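Local structure of HIT family hydrolase (Legionella pneumophila subsp. pneumophila, 6D6J) at residues Arg36-Thr44 with His109-Thr117. The protein is a zinc-bound member of the histidine triad family and probably acts as a hydrolase. Sequence-based numbering, arbitrary orientation.
Sequences RDIRPQAPT and HLLGGRQMT
Thr44 and Gly112 form an antiparallel hydrogen-bonded pair, with Thr44 N to Gly112 O and Gly112 N to Thr44 O both 3.0 Å and nearly straight, where strand 44-50 begins and strand 108-112 ends. After Gly112 the chain turns through Gly113, whose positive phi (93°) calls for glycine because a beta carbon there would press on the preceding carbonyl oxygen; Pro43 CB stands on that same side. The Pro43 ring packs on the turn, its CD 3.3 Å from Gly112 O. Arg114, extended from CG to NE, crosses Pro43 at about a right angle, with CG 3.7 Å from Pro43 CD. At its end NH2 donates to Gln41 O over 2.9 Å at 169°, the oxygen lying in the guanidinium plane. A water accepts from Arg114 NE, Met116 SD lies above one guanidinium face, offset toward its rim, and NH1 is shared between Gln115 O and a salt bridge to the C-terminal carboxylate of Gly121 of the second subunit. Ala42 CB touches Leu111 CB (4.1 Å) and, more loosely, Met116 SD, while Gln41 CB rests on Leu111 CD2 at 3.8 Å. The Asp37 carboxylate faces the His109 ring edge, planes 27° apart, too far to bond; ND1 is hydrogen-bonded to His45 NE2, and the ring meets His107, the predicted nucleotidylated histidine, so the contact adjoins the probable active site. It ties the loop between strands 32-36 and 44-50 to strand 108-112, whose other edge pairs with strand 89-95, while Leu110 packs against helix 62-81.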
loop_
_atom_site.group_PDB
_atom_site.type_symbol
_atom_site.label_atom_id
_atom_site.label_comp_id
_atom_site.label_asym_id
_atom_site.label_seq_id
_atom_site.Cartn_x
_atom_site.Cartn_y
_atom_site.Cartn_z
ATOM N N ARG B 36 6.351 -10.023 -12.465
ATOM C CA ARG B 36 6.609 -10.879 -11.310
ATOM C C ARG B 36 7.869 -10.462 -10.554
ATOM O O ARG B 36 8.903 -10.157 -11.154
ATOM C CB ARG B 36 6.806 -12.323 -11.757
ATOM C CG ARG B 36 5.556 -13.003 -12.296
ATOM C CD ARG B 36 5.845 -14.462 -12.552
ATOM N NE ARG B 36 4.665 -15.223 -12.924
ATOM C CZ ARG B 36 4.666 -16.551 -12.971
ATOM N NH1 ARG B 36 5.786 -17.214 -12.703
ATOM N NH2 ARG B 36 3.566 -17.209 -13.291
ATOM N N ASP B 37 7.804 -10.510 -9.223
ATOM C CA ASP B 37 9.020 -10.419 -8.414
ATOM C C ASP B 37 9.792 -11.727 -8.563
ATOM O O ASP B 37 9.222 -12.806 -8.393
ATOM C CB ASP B 37 8.621 -10.196 -6.948
ATOM C CG ASP B 37 9.781 -9.804 -6.046
ATOM O OD1 ASP B 37 10.888 -10.357 -6.159
ATOM O OD2 ASP B 37 9.557 -8.954 -5.164
ATOM N N ILE B 38 11.084 -11.644 -8.896
ATOM C CA ILE B 38 11.889 -12.853 -9.079
ATOM C C ILE B 38 12.099 -13.626 -7.787
ATOM O O ILE B 38 12.445 -14.807 -7.849
ATOM C CB ILE B 38 13.262 -12.585 -9.732
ATOM C CG1 ILE B 38 14.106 -11.593 -8.910
ATOM C CG2 ILE B 38 13.103 -12.127 -11.170
ATOM C CD1 ILE B 38 15.565 -11.582 -9.322
ATOM N N ARG B 39 11.914 -12.997 -6.623
ATOM C CA ARG B 39 12.080 -13.641 -5.319
ATOM C C ARG B 39 10.733 -13.612 -4.605
ATOM O O ARG B 39 10.552 -12.895 -3.611
ATOM C CB ARG B 39 13.144 -12.931 -4.483
ATOM C CG ARG B 39 14.552 -13.071 -5.019
ATOM C CD ARG B 39 15.566 -12.563 -4.000
ATOM N NE ARG B 39 16.904 -13.128 -4.189
ATOM C CZ ARG B 39 17.773 -12.712 -5.105
ATOM N NH1 ARG B 39 17.445 -11.724 -5.933
ATOM N NH2 ARG B 39 18.968 -13.294 -5.204
ATOM N N PRO B 40 9.766 -14.377 -5.088
ATOM C CA PRO B 40 8.406 -14.265 -4.553
ATOM C C PRO B 40 8.341 -14.724 -3.104
ATOM O O PRO B 40 8.940 -15.730 -2.713
ATOM C CB PRO B 40 7.595 -15.188 -5.476
ATOM C CG PRO B 40 8.612 -16.198 -5.966
ATOM C CD PRO B 40 9.854 -15.369 -6.176
ATOM N N GLN B 41 7.603 -13.957 -2.308
ATOM C CA GLN B 41 7.428 -14.215 -0.886
ATOM C C GLN B 41 6.102 -14.885 -0.576
ATOM O O GLN B 41 5.805 -15.143 0.593
ATOM C CB GLN B 41 7.544 -12.901 -0.111
ATOM C CG GLN B 41 8.893 -12.210 -0.291
ATOM C CD GLN B 41 10.036 -13.054 0.191
ATOM O OE1 GLN B 41 10.126 -13.379 1.380
ATOM N NE2 GLN B 41 10.930 -13.410 -0.725
ATOM N N ALA B 42 5.291 -15.123 -1.598
ATOM C CA ALA B 42 4.019 -15.819 -1.497
ATOM C C ALA B 42 3.841 -16.555 -2.812
ATOM O O ALA B 42 4.579 -16.301 -3.774
ATOM C CB ALA B 42 2.877 -14.818 -1.262
ATOM N N PRO B 43 2.869 -17.468 -2.898
ATOM C CA PRO B 43 2.754 -18.262 -4.132
ATOM C C PRO B 43 2.579 -17.424 -5.387
ATOM O O PRO B 43 3.046 -17.847 -6.452
ATOM C CB PRO B 43 1.592 -19.223 -3.832
ATOM C CG PRO B 43 1.711 -19.441 -2.334
ATOM C CD PRO B 43 2.032 -18.046 -1.820
ATOM N N THR B 44 1.921 -16.265 -5.298
ATOM C CA THR B 44 1.963 -15.254 -6.350
ATOM C C THR B 44 2.470 -13.954 -5.741
ATOM O O THR B 44 1.955 -13.500 -4.707
ATOM C CB THR B 44 0.583 -15.025 -6.987
ATOM O OG1 THR B 44 0.187 -16.211 -7.677
ATOM C CG2 THR B 44 0.583 -13.858 -7.984
ATOM N N HIS B 109 3.922 -3.968 -3.958
ATOM C CA HIS B 109 3.922 -5.425 -3.909
ATOM C C HIS B 109 2.496 -5.935 -3.799
ATOM O O HIS B 109 1.709 -5.429 -2.991
ATOM C CB HIS B 109 4.640 -5.927 -2.658
ATOM C CG HIS B 109 6.085 -5.586 -2.589
ATOM N ND1 HIS B 109 7.072 -6.427 -3.065
ATOM C CD2 HIS B 109 6.716 -4.518 -2.048
ATOM C CE1 HIS B 109 8.249 -5.865 -2.857
ATOM N NE2 HIS B 109 8.061 -4.720 -2.219
ATOM N N LEU B 110 2.179 -6.961 -4.587
ATOM C CA LEU B 110 0.901 -7.662 -4.520
ATOM C C LEU B 110 1.216 -9.117 -4.198
ATOM O O LEU B 110 1.842 -9.811 -5.010
ATOM C CB LEU B 110 0.166 -7.528 -5.854
ATOM C CG LEU B 110 -0.991 -8.487 -6.153
ATOM C CD1 LEU B 110 -2.056 -8.493 -5.080
ATOM C CD2 LEU B 110 -1.588 -8.137 -7.506
ATOM N N LEU B 111 0.815 -9.569 -3.012
ATOM C CA LEU B 111 1.152 -10.907 -2.521
ATOM C C LEU B 111 -0.124 -11.689 -2.253
ATOM O O LEU B 111 -1.019 -11.200 -1.552
ATOM C CB LEU B 111 1.928 -10.820 -1.199
ATOM C CG LEU B 111 3.226 -10.014 -1.232
ATOM C CD1 LEU B 111 3.048 -8.656 -0.570
ATOM C CD2 LEU B 111 4.368 -10.798 -0.573
ATOM N N GLY B 112 -0.206 -12.904 -2.784
ATOM C CA GLY B 112 -1.353 -13.740 -2.492
ATOM C C GLY B 112 -1.070 -15.199 -2.741
ATOM O O GLY B 112 0.075 -15.607 -2.972
ATOM N N GLY B 113 -2.136 -16.000 -2.669
ATOM C CA GLY B 113 -2.042 -17.424 -2.896
ATOM C C GLY B 113 -1.834 -18.231 -1.644
ATOM O O GLY B 113 -1.714 -19.453 -1.730
ATOM N N ARG B 114 -1.748 -17.577 -0.494
ATOM C CA ARG B 114 -1.751 -18.224 0.804
ATOM C C ARG B 114 -2.345 -17.237 1.794
ATOM O O ARG B 114 -2.531 -16.055 1.491
ATOM C CB ARG B 114 -0.339 -18.605 1.258
ATOM C CG ARG B 114 0.593 -17.414 1.485
ATOM C CD ARG B 114 1.855 -17.854 2.223
ATOM N NE ARG B 114 2.927 -16.852 2.171
ATOM C CZ ARG B 114 3.049 -15.825 3.018
ATOM N NH1 ARG B 114 2.148 -15.629 3.978
ATOM N NH2 ARG B 114 4.065 -14.977 2.897
ATOM N N GLN B 115 -2.623 -17.721 2.996
ATOM C CA GLN B 115 -3.000 -16.826 4.083
ATOM C C GLN B 115 -1.823 -15.909 4.419
ATOM O O GLN B 115 -0.707 -16.375 4.690
ATOM C CB GLN B 115 -3.404 -17.641 5.317
ATOM C CG GLN B 115 -3.766 -16.763 6.508
ATOM C CD GLN B 115 -5.059 -16.001 6.269
ATOM O OE1 GLN B 115 -6.088 -16.602 5.971
ATOM N NE2 GLN B 115 -5.012 -14.684 6.389
ATOM N N MET B 116 -2.063 -14.603 4.386
ATOM C CA MET B 116 -1.076 -13.630 4.838
ATOM C C MET B 116 -1.264 -13.437 6.338
ATOM O O MET B 116 -2.394 -13.421 6.832
ATOM C CB MET B 116 -1.258 -12.314 4.071
ATOM C CG MET B 116 -1.231 -12.511 2.536
ATOM S SD MET B 116 0.248 -13.313 1.888
ATOM C CE MET B 116 1.524 -12.148 2.368
ATOM N N THR B 117 -0.156 -13.302 7.065
ATOM C CA THR B 117 -0.180 -13.350 8.525
ATOM C C THR B 117 0.214 -12.000 9.116
ATOM O O THR B 117 0.599 -11.056 8.410
ATOM C CB THR B 117 0.722 -14.479 9.051
ATOM O OG1 THR B 117 2.079 -14.203 8.686
ATOM C CG2 THR B 117 0.301 -15.827 8.476
HETATM O O HOH W 1 4.924 -18.426 0.902
#